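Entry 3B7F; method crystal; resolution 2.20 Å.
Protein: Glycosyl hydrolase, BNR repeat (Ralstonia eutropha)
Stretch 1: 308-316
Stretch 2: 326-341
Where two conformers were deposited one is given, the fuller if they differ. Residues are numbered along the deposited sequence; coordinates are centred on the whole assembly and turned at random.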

# COMPACT_ATOMS: atom_id res chain seq x y z
N SER A 308 -4.81 -3.21 17.63
CA SER A 308 -6.05 -3.91 17.86
C SER A 308 -7.21 -3.20 17.21
O SER A 308 -7.17 -1.99 17.04
CB SER A 308 -6.33 -4.02 19.36
OG SER A 308 -5.33 -4.80 19.96
N PRO A 309 -8.26 -3.96 16.82
CA PRO A 309 -9.43 -3.30 16.29
C PRO A 309 -10.27 -2.70 17.41
O PRO A 309 -10.13 -3.12 18.56
CB PRO A 309 -10.20 -4.46 15.65
CG PRO A 309 -9.86 -5.64 16.50
CD PRO A 309 -8.42 -5.43 16.87
N GLY A 310 -11.11 -1.72 17.05
CA GLY A 310 -12.12 -1.13 17.91
C GLY A 310 -13.44 -1.76 17.47
O GLY A 310 -13.52 -2.42 16.43
N GLY A 311 -14.48 -1.59 18.26
CA GLY A 311 -15.76 -2.20 17.95
C GLY A 311 -16.67 -1.40 17.06
O GLY A 311 -17.72 -1.88 16.72
N LYS A 312 -16.28 -0.18 16.70
CA LYS A 312 -17.12 0.74 15.92
C LYS A 312 -16.38 1.18 14.69
O LYS A 312 -15.81 2.27 14.68
CB LYS A 312 -17.51 1.93 16.80
CG LYS A 312 -18.38 1.48 17.98
CD LYS A 312 -18.89 2.62 18.80
CE LYS A 312 -19.79 2.10 19.93
NZ LYS A 312 -20.22 3.19 20.89
N PRO A 313 -16.42 0.36 13.61
CA PRO A 313 -15.59 0.65 12.43
C PRO A 313 -15.95 1.92 11.69
O PRO A 313 -17.13 2.28 11.59
CB PRO A 313 -15.80 -0.57 11.54
CG PRO A 313 -17.12 -1.12 11.94
CD PRO A 313 -17.24 -0.86 13.40
N ALA A 314 -14.93 2.59 11.18
CA ALA A 314 -15.13 3.81 10.43
C ALA A 314 -13.87 4.14 9.66
O ALA A 314 -12.76 3.84 10.08
CB ALA A 314 -15.53 5.01 11.38
N VAL A 315 -14.09 4.76 8.51
CA VAL A 315 -13.06 5.37 7.71
C VAL A 315 -13.11 6.84 8.16
O VAL A 315 -14.18 7.33 8.56
CB VAL A 315 -13.38 5.26 6.18
CG1 VAL A 315 -12.61 6.26 5.34
CG2 VAL A 315 -13.19 3.84 5.69
N TYR A 316 -11.98 7.54 8.13
CA TYR A 316 -11.99 8.99 8.39
C TYR A 316 -11.47 9.64 7.16
O TYR A 316 -10.51 9.17 6.57
CB TYR A 316 -11.19 9.41 9.65
CG TYR A 316 -12.01 9.34 10.92
CD1 TYR A 316 -12.35 8.11 11.47
CD2 TYR A 316 -12.48 10.50 11.54
CE1 TYR A 316 -13.11 8.01 12.58
CE2 TYR A 316 -13.24 10.40 12.67
CZ TYR A 316 -13.54 9.15 13.20
OH TYR A 316 -14.29 9.03 14.34
N GLN A 326 -13.35 13.99 9.35
CA GLN A 326 -14.76 13.61 9.51
C GLN A 326 -14.90 12.10 9.48
O GLN A 326 -14.23 11.42 8.70
CB GLN A 326 -15.67 14.23 8.45
CG GLN A 326 -15.84 15.78 8.59
CD GLN A 326 -14.60 16.54 8.20
OE1 GLN A 326 -13.96 16.25 7.16
NE2 GLN A 326 -14.21 17.51 9.05
N ARG A 327 -15.79 11.59 10.34
CA ARG A 327 -16.05 10.17 10.46
C ARG A 327 -16.98 9.76 9.34
O ARG A 327 -17.97 10.45 9.09
CB ARG A 327 -16.75 9.88 11.80
CG ARG A 327 -16.96 8.39 12.12
CD ARG A 327 -17.63 8.31 13.47
NE ARG A 327 -17.88 6.94 13.88
CZ ARG A 327 -16.95 6.11 14.36
NH1 ARG A 327 -15.69 6.48 14.55
NH2 ARG A 327 -17.32 4.90 14.68
N GLN A 328 -16.65 8.65 8.70
CA GLN A 328 -17.45 8.09 7.66
C GLN A 328 -17.77 6.64 8.01
O GLN A 328 -16.94 5.77 7.85
CB GLN A 328 -16.70 8.13 6.36
CG GLN A 328 -16.42 9.51 5.85
CD GLN A 328 -15.79 9.49 4.45
OE1 GLN A 328 -14.91 8.66 4.17
NE2 GLN A 328 -16.26 10.38 3.56
N ASP A 329 -19.00 6.41 8.46
CA ASP A 329 -19.48 5.08 8.88
C ASP A 329 -20.90 4.72 8.43
O ASP A 329 -21.43 3.75 8.96
CB ASP A 329 -19.39 4.95 10.42
CG ASP A 329 -20.26 5.95 11.16
OD1 ASP A 329 -21.07 6.63 10.52
OD2 ASP A 329 -20.10 6.10 12.38
N ARG A 330 -21.51 5.45 7.48
CA ARG A 330 -22.87 5.09 7.04
C ARG A 330 -22.83 3.82 6.22
O ARG A 330 -22.07 3.75 5.24
CB ARG A 330 -23.51 6.16 6.19
CG ARG A 330 -23.76 7.42 6.87
CD ARG A 330 -24.48 8.35 5.93
NE ARG A 330 -24.42 9.70 6.46
CZ ARG A 330 -25.32 10.28 7.26
NH1 ARG A 330 -26.43 9.66 7.65
NH2 ARG A 330 -25.08 11.52 7.65
N GLY A 331 -23.66 2.86 6.61
CA GLY A 331 -23.70 1.55 6.02
C GLY A 331 -22.86 0.49 6.75
O GLY A 331 -23.07 -0.69 6.54
N LEU A 332 -21.93 0.91 7.62
CA LEU A 332 -21.08 -0.01 8.33
C LEU A 332 -21.75 -0.49 9.62
O LEU A 332 -22.63 0.22 10.17
CB LEU A 332 -19.75 0.64 8.67
CG LEU A 332 -18.88 1.16 7.54
CD1 LEU A 332 -17.62 1.80 8.17
CD2 LEU A 332 -18.53 0.01 6.50
N PRO A 333 -21.34 -1.69 10.10
CA PRO A 333 -21.86 -2.18 11.36
C PRO A 333 -21.63 -1.12 12.42
O PRO A 333 -20.51 -0.58 12.53
CB PRO A 333 -21.00 -3.40 11.64
CG PRO A 333 -20.57 -3.84 10.33
CD PRO A 333 -20.35 -2.62 9.54
N THR A 334 -22.68 -0.85 13.17
CA THR A 334 -22.65 0.24 14.15
C THR A 334 -21.84 -0.11 15.42
O THR A 334 -21.17 0.76 15.96
CB THR A 334 -24.09 0.73 14.46
OG1 THR A 334 -24.04 2.04 15.03
CG2 THR A 334 -24.84 -0.24 15.41
N ASP A 335 -21.87 -1.35 15.90
CA ASP A 335 -21.10 -1.73 17.09
C ASP A 335 -20.85 -3.24 17.18
O ASP A 335 -21.37 -3.97 16.37
CB ASP A 335 -21.71 -1.14 18.39
CG ASP A 335 -23.20 -1.33 18.48
OD1 ASP A 335 -23.67 -2.44 18.19
OD2 ASP A 335 -23.89 -0.35 18.85
N GLN A 336 -20.02 -3.66 18.14
CA GLN A 336 -19.54 -5.05 18.29
C GLN A 336 -19.08 -5.61 16.92
O GLN A 336 -19.45 -6.71 16.52
CB GLN A 336 -20.56 -5.94 19.03
CG GLN A 336 -20.63 -5.75 20.62
CD GLN A 336 -19.42 -6.38 21.40
OE1 GLN A 336 -18.50 -7.00 20.82
NE2 GLN A 336 -19.45 -6.22 22.72
N ALA A 337 -18.30 -4.80 16.20
CA ALA A 337 -17.75 -5.13 14.89
C ALA A 337 -16.25 -4.78 14.90
O ALA A 337 -15.86 -3.61 14.77
CB ALA A 337 -18.48 -4.39 13.83
N TRP A 338 -15.43 -5.82 15.07
CA TRP A 338 -14.00 -5.69 15.31
C TRP A 338 -13.26 -5.97 14.03
O TRP A 338 -12.69 -7.05 13.81
CB TRP A 338 -13.58 -6.60 16.46
CG TRP A 338 -14.45 -6.39 17.62
CD1 TRP A 338 -15.65 -7.00 17.85
CD2 TRP A 338 -14.24 -5.52 18.70
NE1 TRP A 338 -16.20 -6.55 18.98
CE2 TRP A 338 -15.36 -5.62 19.53
CE3 TRP A 338 -13.21 -4.65 19.05
CZ2 TRP A 338 -15.49 -4.87 20.69
CZ3 TRP A 338 -13.33 -3.92 20.21
CH2 TRP A 338 -14.46 -4.04 21.02
N LEU A 339 -13.23 -4.92 13.21
CA LEU A 339 -12.64 -4.93 11.88
C LEU A 339 -11.20 -4.45 11.82
O LEU A 339 -10.84 -3.40 12.35
CB LEU A 339 -13.51 -4.10 10.91
CG LEU A 339 -14.76 -4.75 10.29
CD1 LEU A 339 -15.67 -5.40 11.23
CD2 LEU A 339 -15.55 -3.68 9.46
N THR A 340 -10.38 -5.26 11.14
CA THR A 340 -8.99 -4.95 10.87
C THR A 340 -8.86 -4.70 9.37
O THR A 340 -9.37 -5.46 8.57
CB THR A 340 -8.09 -6.10 11.36
OG1 THR A 340 -8.32 -6.27 12.77
CG2 THR A 340 -6.60 -5.82 11.09
N VAL A 341 -8.23 -3.59 9.00
CA VAL A 341 -8.00 -3.21 7.59
C VAL A 341 -6.48 -3.03 7.48
O VAL A 341 -5.91 -2.18 8.14
CB VAL A 341 -8.82 -1.97 7.19
CG1 VAL A 341 -8.51 -1.49 5.71
CG2 VAL A 341 -10.28 -2.26 7.36
O HOH W 1 -13.47 -1.73 13.82
O HOH W 2 -10.96 -0.86 14.14
O HOH W 3 -14.39 4.53 16.50
O HOH W 4 -19.49 1.81 12.76

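The two stretches run antiparallel, but they pair as a true sheet only at one end. There Val 315 and Gln 328 form a hydrogen-bonded pair, with Val 315 N donating to Gln 328 O (3.1 Å) and Gln 328 N to Val 315 O (2.8 Å). Tyr 316 and Arg 327 follow as the non-hydrogen-bonded pair. Beyond Ala 314 the chains part: the second stretch makes a type II turn from Asp 329 to Leu 332, closed by Leu 332 N to Asp 329 O at 3.2 Å, and returns alongside Lys 312 and Gly 311. A backbone bond, Ala 337 N to Gly 311 O (3.0 Å), fastens it again.

The bump with the most surface covered by the other stretch is Pro 313. Its CA-to-CB bond points toward the other stretch, and the ring settles among Pro 333, Ala 337 and Leu 339, with Pro 313 CD 3.8 Å from Ala 337 CB and Pro 313 CB 3.7 Å from Leu 339 CD2. A proline nitrogen has no proton to offer, and the ring carbons meet mostly apolar neighbours, so the ring's packing is read as shape and apolar surface. Water 4 fills a polar gap beside it, donating to both Pro 313 O (2.7 Å) and Pro 333 O (2.6 Å).

At Gly 311 the rule is flatness. The Trp 338 indole lies over it, with Gly 311 CA 3.5 Å from the centroid of the six-membered ring and almost on the ring normal. An ideal CB on Gly 311 would come within 3.0 Å of Trp 338 CZ2, a clash, so the bare backbone lets the ring lie this close. Trp 338 NE1 bonds to Gln 336 OE1 at 3.0 Å, helping hold the indole in place, while Pro 309 CG meets Trp 338 CB at 3.8 Å. Waters 1 and 2 bridge the backbones of Gly 310 and Leu 339 where direct pairing lapses.

Arg 327 serves the sheet end. Its side chain is extended through chi3, and the guanidinium covers small Ala 314, whose CB sits over one face, 3.5 Å from Arg 327 CZ. The edge does the polar work: Arg 327 NH1 donates to Tyr 316 OH (2.9 Å), Arg 327 NH2 to Lys 312 O (3.0 Å), and Arg 327 NE makes a salt bridge to Asp 329 OD2 (2.8 Å). The Tyr 316 ring, in turn, receives Arg 327 CA over its face, 3.8 Å from the centroid. On the other face of the sheet, Val 315 CG1 meets Gln 328 OE1 at 3.5 Å.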